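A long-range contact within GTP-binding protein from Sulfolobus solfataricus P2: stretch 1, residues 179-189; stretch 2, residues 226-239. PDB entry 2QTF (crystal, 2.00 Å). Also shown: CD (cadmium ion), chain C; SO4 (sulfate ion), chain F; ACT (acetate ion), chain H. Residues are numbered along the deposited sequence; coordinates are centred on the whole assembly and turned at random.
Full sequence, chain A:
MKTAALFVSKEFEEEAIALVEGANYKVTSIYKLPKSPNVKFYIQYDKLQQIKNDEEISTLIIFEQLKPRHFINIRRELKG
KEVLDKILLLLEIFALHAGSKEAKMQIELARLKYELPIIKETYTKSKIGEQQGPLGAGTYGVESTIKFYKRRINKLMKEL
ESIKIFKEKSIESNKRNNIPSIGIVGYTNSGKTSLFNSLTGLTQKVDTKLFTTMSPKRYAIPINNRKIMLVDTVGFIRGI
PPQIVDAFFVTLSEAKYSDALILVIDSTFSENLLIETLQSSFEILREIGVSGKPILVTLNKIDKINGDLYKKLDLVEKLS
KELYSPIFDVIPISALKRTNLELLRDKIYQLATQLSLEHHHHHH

Stretch 1 (179-189) IPSIGIVGYTN
Stretch 2 226-239: RKIMLVDTVGFIRG

Neighbouring strands in a parallel sheet are joined by backbone hydrogen bonds that alternate between residues, and the contact between residues 226-239 and 179-189 of this GTP-binding protein is a worked example. The strands run in the same sense, their axes 26° apart and 4.6 Å at closest approach. Lys227, extended with every chi trans, lies beside Ile179, whose CD1 is 3.8 Å from Lys227 CG. Ile228 (chi1 m) packs against Ile182 (m, t), with Ile228 CG2 3.8 Å from Ile182 CD1.

Met229 (phi/psi -90/112; t, p, p) pairs with Ser181, their CA atoms 4.5 Å apart. Its N donates to Pro180 O at 2.9 Å, and its O accepts from Ile182 N at 2.7 Å. Leu230 (m, t) pairs with Ile182, side chains on the same face, and makes no such bonds across; Val231 (chi1 t), opposite Gly183, repeats the pattern, its N 2.9 Å from Ile182 O and its O 3.0 Å from Ile184 N. The ladder ends loosely: Asp232 (chi1 t) faces Ile184 at a CA separation of 5.7 Å and gives both carboxylate oxygens to cadmium, while Thr233 N reaches Ile184 O only weakly, at 3.5 Å.

Beyond it the register shifts by one. Gly186, at phi/psi 146/169, has angles that call for glycine, and its O accepts from Phe236 N at 3.0 Å. Phe236 O in turn receives Thr188 N at 3.1 Å, so one residue again bonds on both sides of its partner, Tyr187. Phe236 (chi1 m, chi2 -41°) sets CB 3.5 Å from the centroid of the Tyr187 ring (chi1 -90°, chi2 92°), over its face; the aromatic pair is edge-to-face, with planes at 65°. Finally, extended Arg238 (m, t, t) lays one guanidinium face over Tyr187 CB while its NH1 donates to Thr188 O at 3.0 Å.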

# COMPACT_ATOMS: atom_id res chain seq x y z
N ILE A 179 15.75 15.83 -12.16
CA ILE A 179 15.67 14.65 -13.03
C ILE A 179 14.22 14.15 -12.95
O ILE A 179 13.61 14.33 -11.92
CB ILE A 179 16.58 13.49 -12.61
CG1 ILE A 179 16.13 12.89 -11.30
CG2 ILE A 179 18.16 13.84 -12.60
CD1 ILE A 179 16.47 11.40 -11.21
N PRO A 180 13.67 13.54 -14.01
CA PRO A 180 12.24 13.19 -13.95
C PRO A 180 11.86 12.14 -12.88
O PRO A 180 12.63 11.24 -12.63
CB PRO A 180 11.96 12.70 -15.36
CG PRO A 180 13.24 12.13 -15.83
CD PRO A 180 14.29 13.07 -15.27
N SER A 181 10.70 12.30 -12.21
CA SER A 181 10.26 11.33 -11.24
C SER A 181 9.04 10.57 -11.78
O SER A 181 8.14 11.14 -12.35
CB SER A 181 9.97 11.96 -9.88
OG SER A 181 8.96 12.88 -10.16
N ILE A 182 9.08 9.24 -11.66
CA ILE A 182 8.03 8.42 -12.22
C ILE A 182 7.47 7.63 -11.04
O ILE A 182 8.18 6.86 -10.43
CB ILE A 182 8.54 7.53 -13.32
CG1 ILE A 182 9.09 8.45 -14.46
CG2 ILE A 182 7.40 6.65 -13.91
CD1 ILE A 182 9.42 7.68 -15.77
N GLY A 183 6.22 7.90 -10.71
CA GLY A 183 5.56 7.23 -9.59
C GLY A 183 4.83 5.95 -10.06
O GLY A 183 4.18 5.93 -11.10
N ILE A 184 4.94 4.87 -9.29
CA ILE A 184 4.25 3.63 -9.60
C ILE A 184 3.01 3.59 -8.72
O ILE A 184 3.14 3.57 -7.43
CB ILE A 184 5.18 2.44 -9.24
CG1 ILE A 184 6.40 2.48 -10.24
CG2 ILE A 184 4.45 1.00 -9.46
CD1 ILE A 184 7.59 1.59 -9.85
N VAL A 185 1.85 3.46 -9.37
CA VAL A 185 0.56 3.37 -8.68
C VAL A 185 -0.22 2.15 -9.15
O VAL A 185 0.15 1.48 -10.14
CB VAL A 185 -0.30 4.63 -8.92
CG1 VAL A 185 0.45 5.83 -8.33
CG2 VAL A 185 -0.52 4.83 -10.49
N GLY A 186 -1.27 1.84 -8.40
CA GLY A 186 -2.09 0.68 -8.73
C GLY A 186 -2.63 -0.00 -7.49
O GLY A 186 -2.09 0.19 -6.38
N TYR A 187 -3.58 -0.93 -7.67
CA TYR A 187 -4.09 -1.64 -6.51
C TYR A 187 -3.09 -2.56 -5.85
O TYR A 187 -2.20 -3.10 -6.48
CB TYR A 187 -5.27 -2.52 -6.94
CG TYR A 187 -6.51 -1.69 -6.81
CD1 TYR A 187 -7.00 -0.95 -7.91
CD2 TYR A 187 -7.15 -1.59 -5.54
CE1 TYR A 187 -8.19 -0.13 -7.79
CE2 TYR A 187 -8.28 -0.72 -5.38
CZ TYR A 187 -8.80 -0.09 -6.51
OH TYR A 187 -9.88 0.67 -6.32
N THR A 188 -3.33 -2.82 -4.57
CA THR A 188 -2.66 -3.85 -3.86
C THR A 188 -2.67 -5.15 -4.67
O THR A 188 -3.66 -5.55 -5.28
CB THR A 188 -3.44 -4.09 -2.51
OG1 THR A 188 -3.45 -2.85 -1.84
CG2 THR A 188 -2.79 -5.12 -1.66
N ASN A 189 -1.53 -5.82 -4.64
CA ASN A 189 -1.37 -7.11 -5.27
C ASN A 189 -1.42 -7.06 -6.81
O ASN A 189 -1.69 -8.05 -7.49
CB ASN A 189 -2.43 -8.07 -4.72
CG ASN A 189 -1.95 -9.41 -4.65
OD1 ASN A 189 -0.74 -9.66 -4.57
ND2 ASN A 189 -2.88 -10.36 -4.72
N ARG A 226 20.33 8.66 -19.26
CA ARG A 226 19.43 9.50 -18.45
C ARG A 226 19.27 8.90 -17.10
O ARG A 226 19.23 7.66 -16.94
CB ARG A 226 18.06 9.63 -19.07
CG ARG A 226 18.11 10.52 -20.25
CD ARG A 226 16.71 10.76 -20.76
NE ARG A 226 16.80 11.26 -22.13
CZ ARG A 226 16.84 12.54 -22.44
NH1 ARG A 226 16.76 13.44 -21.47
NH2 ARG A 226 16.93 12.91 -23.71
N LYS A 227 19.15 9.77 -16.10
CA LYS A 227 18.94 9.33 -14.74
C LYS A 227 17.45 9.58 -14.45
O LYS A 227 16.96 10.65 -14.81
CB LYS A 227 19.94 10.11 -13.85
CG LYS A 227 19.80 9.92 -12.38
CD LYS A 227 21.03 10.53 -11.55
CE LYS A 227 20.75 10.40 -10.00
NZ LYS A 227 21.72 11.19 -9.14
N ILE A 228 16.71 8.58 -13.90
CA ILE A 228 15.25 8.65 -13.64
C ILE A 228 14.99 8.27 -12.21
O ILE A 228 15.57 7.29 -11.74
CB ILE A 228 14.45 7.69 -14.57
CG1 ILE A 228 14.70 8.12 -16.03
CG2 ILE A 228 12.95 7.68 -14.27
CD1 ILE A 228 15.10 7.02 -16.99
N MET A 229 14.17 9.08 -11.53
CA MET A 229 13.78 8.83 -10.11
C MET A 229 12.48 7.95 -10.09
O MET A 229 11.41 8.39 -10.55
CB MET A 229 13.54 10.16 -9.36
CG MET A 229 13.19 9.93 -7.82
SD MET A 229 14.47 9.01 -6.99
CE MET A 229 15.79 10.14 -6.66
N LEU A 230 12.60 6.72 -9.64
CA LEU A 230 11.41 5.91 -9.49
C LEU A 230 10.88 6.04 -8.08
O LEU A 230 11.68 6.01 -7.12
CB LEU A 230 11.64 4.45 -9.75
CG LEU A 230 12.16 4.01 -11.12
CD1 LEU A 230 12.39 2.43 -11.04
CD2 LEU A 230 11.14 4.36 -12.21
N VAL A 231 9.54 6.18 -7.97
CA VAL A 231 8.95 6.55 -6.69
C VAL A 231 7.86 5.46 -6.34
O VAL A 231 6.97 5.18 -7.13
CB VAL A 231 8.37 7.96 -6.74
CG1 VAL A 231 7.50 8.28 -5.48
CG2 VAL A 231 9.45 9.12 -6.99
N ASP A 232 8.00 4.82 -5.17
CA ASP A 232 7.02 3.81 -4.67
C ASP A 232 5.91 4.60 -3.99
O ASP A 232 6.02 4.96 -2.83
CB ASP A 232 7.71 2.90 -3.64
CG ASP A 232 6.76 1.83 -3.08
OD1 ASP A 232 5.56 1.88 -3.46
OD2 ASP A 232 7.08 1.02 -2.16
N THR A 233 4.84 4.86 -4.71
CA THR A 233 3.67 5.53 -4.18
C THR A 233 2.82 4.44 -3.46
O THR A 233 2.85 3.23 -3.84
CB THR A 233 2.87 6.17 -5.34
OG1 THR A 233 3.71 7.21 -5.94
CG2 THR A 233 1.55 6.83 -4.88
N VAL A 234 2.06 4.90 -2.46
CA VAL A 234 1.14 3.95 -1.79
C VAL A 234 0.16 3.35 -2.83
O VAL A 234 -0.26 4.01 -3.82
CB VAL A 234 0.44 4.64 -0.56
CG1 VAL A 234 -0.64 5.71 -1.06
CG2 VAL A 234 -0.11 3.58 0.44
N GLY A 235 -0.24 2.09 -2.66
CA GLY A 235 -1.23 1.51 -3.55
C GLY A 235 -2.63 2.04 -3.30
O GLY A 235 -2.86 2.69 -2.25
N PHE A 236 -3.56 1.80 -4.25
CA PHE A 236 -5.00 1.94 -4.03
C PHE A 236 -5.36 0.72 -3.15
O PHE A 236 -4.97 -0.42 -3.44
CB PHE A 236 -5.75 1.81 -5.36
CG PHE A 236 -5.28 2.77 -6.41
CD1 PHE A 236 -4.99 4.07 -6.10
CD2 PHE A 236 -5.15 2.34 -7.74
CE1 PHE A 236 -4.61 5.06 -7.13
CE2 PHE A 236 -4.68 3.24 -8.74
CZ PHE A 236 -4.43 4.61 -8.43
N ILE A 237 -6.03 0.98 -2.03
CA ILE A 237 -6.24 -0.05 -1.01
C ILE A 237 -7.77 -0.33 -1.08
O ILE A 237 -8.56 0.60 -1.20
CB ILE A 237 -5.92 0.48 0.45
CG1 ILE A 237 -4.44 1.01 0.70
CG2 ILE A 237 -6.25 -0.60 1.50
CD1 ILE A 237 -3.43 0.01 0.64
N ARG A 238 -8.15 -1.59 -0.99
CA ARG A 238 -9.56 -1.96 -1.03
C ARG A 238 -10.16 -1.91 0.37
O ARG A 238 -9.48 -2.22 1.33
CB ARG A 238 -9.70 -3.38 -1.62
CG ARG A 238 -9.16 -3.45 -3.13
CD ARG A 238 -9.09 -4.88 -3.61
NE ARG A 238 -8.77 -4.92 -5.06
CZ ARG A 238 -7.54 -5.20 -5.50
NH1 ARG A 238 -6.55 -5.35 -4.60
NH2 ARG A 238 -7.28 -5.29 -6.81
N GLY A 239 -11.39 -1.43 0.55
CA GLY A 239 -11.94 -1.61 1.93
C GLY A 239 -11.25 -0.74 2.98
O GLY A 239 -10.99 -1.21 4.11
CD CD C . 4.98 0.16 -1.88
S SO4 F . 1.76 -4.89 -4.82
O1 SO4 F . 3.07 -4.35 -4.49
O2 SO4 F . 1.85 -6.13 -5.56
O3 SO4 F . 1.03 -4.16 -5.84
O4 SO4 F . 0.95 -5.11 -3.60
C ACT H . 0.08 -1.17 -1.27
O ACT H . 0.85 -0.11 -1.36
OXT ACT H . -0.77 -1.48 -2.20
CH3 ACT H . 0.19 -2.03 -0.00
O HOH W 1 4.20 1.77 -5.91
O HOH W 2 -1.56 3.73 -6.09
O HOH W 3 -4.87 -5.77 -8.04
O HOH W 4 -6.03 -3.44 -0.50
O HOH W 5 2.84 0.76 -2.81
O HOH W 6 3.30 -1.27 -0.72
O HOH W 7 5.12 -1.21 -3.71
O HOH W 8 6.29 -1.36 -0.54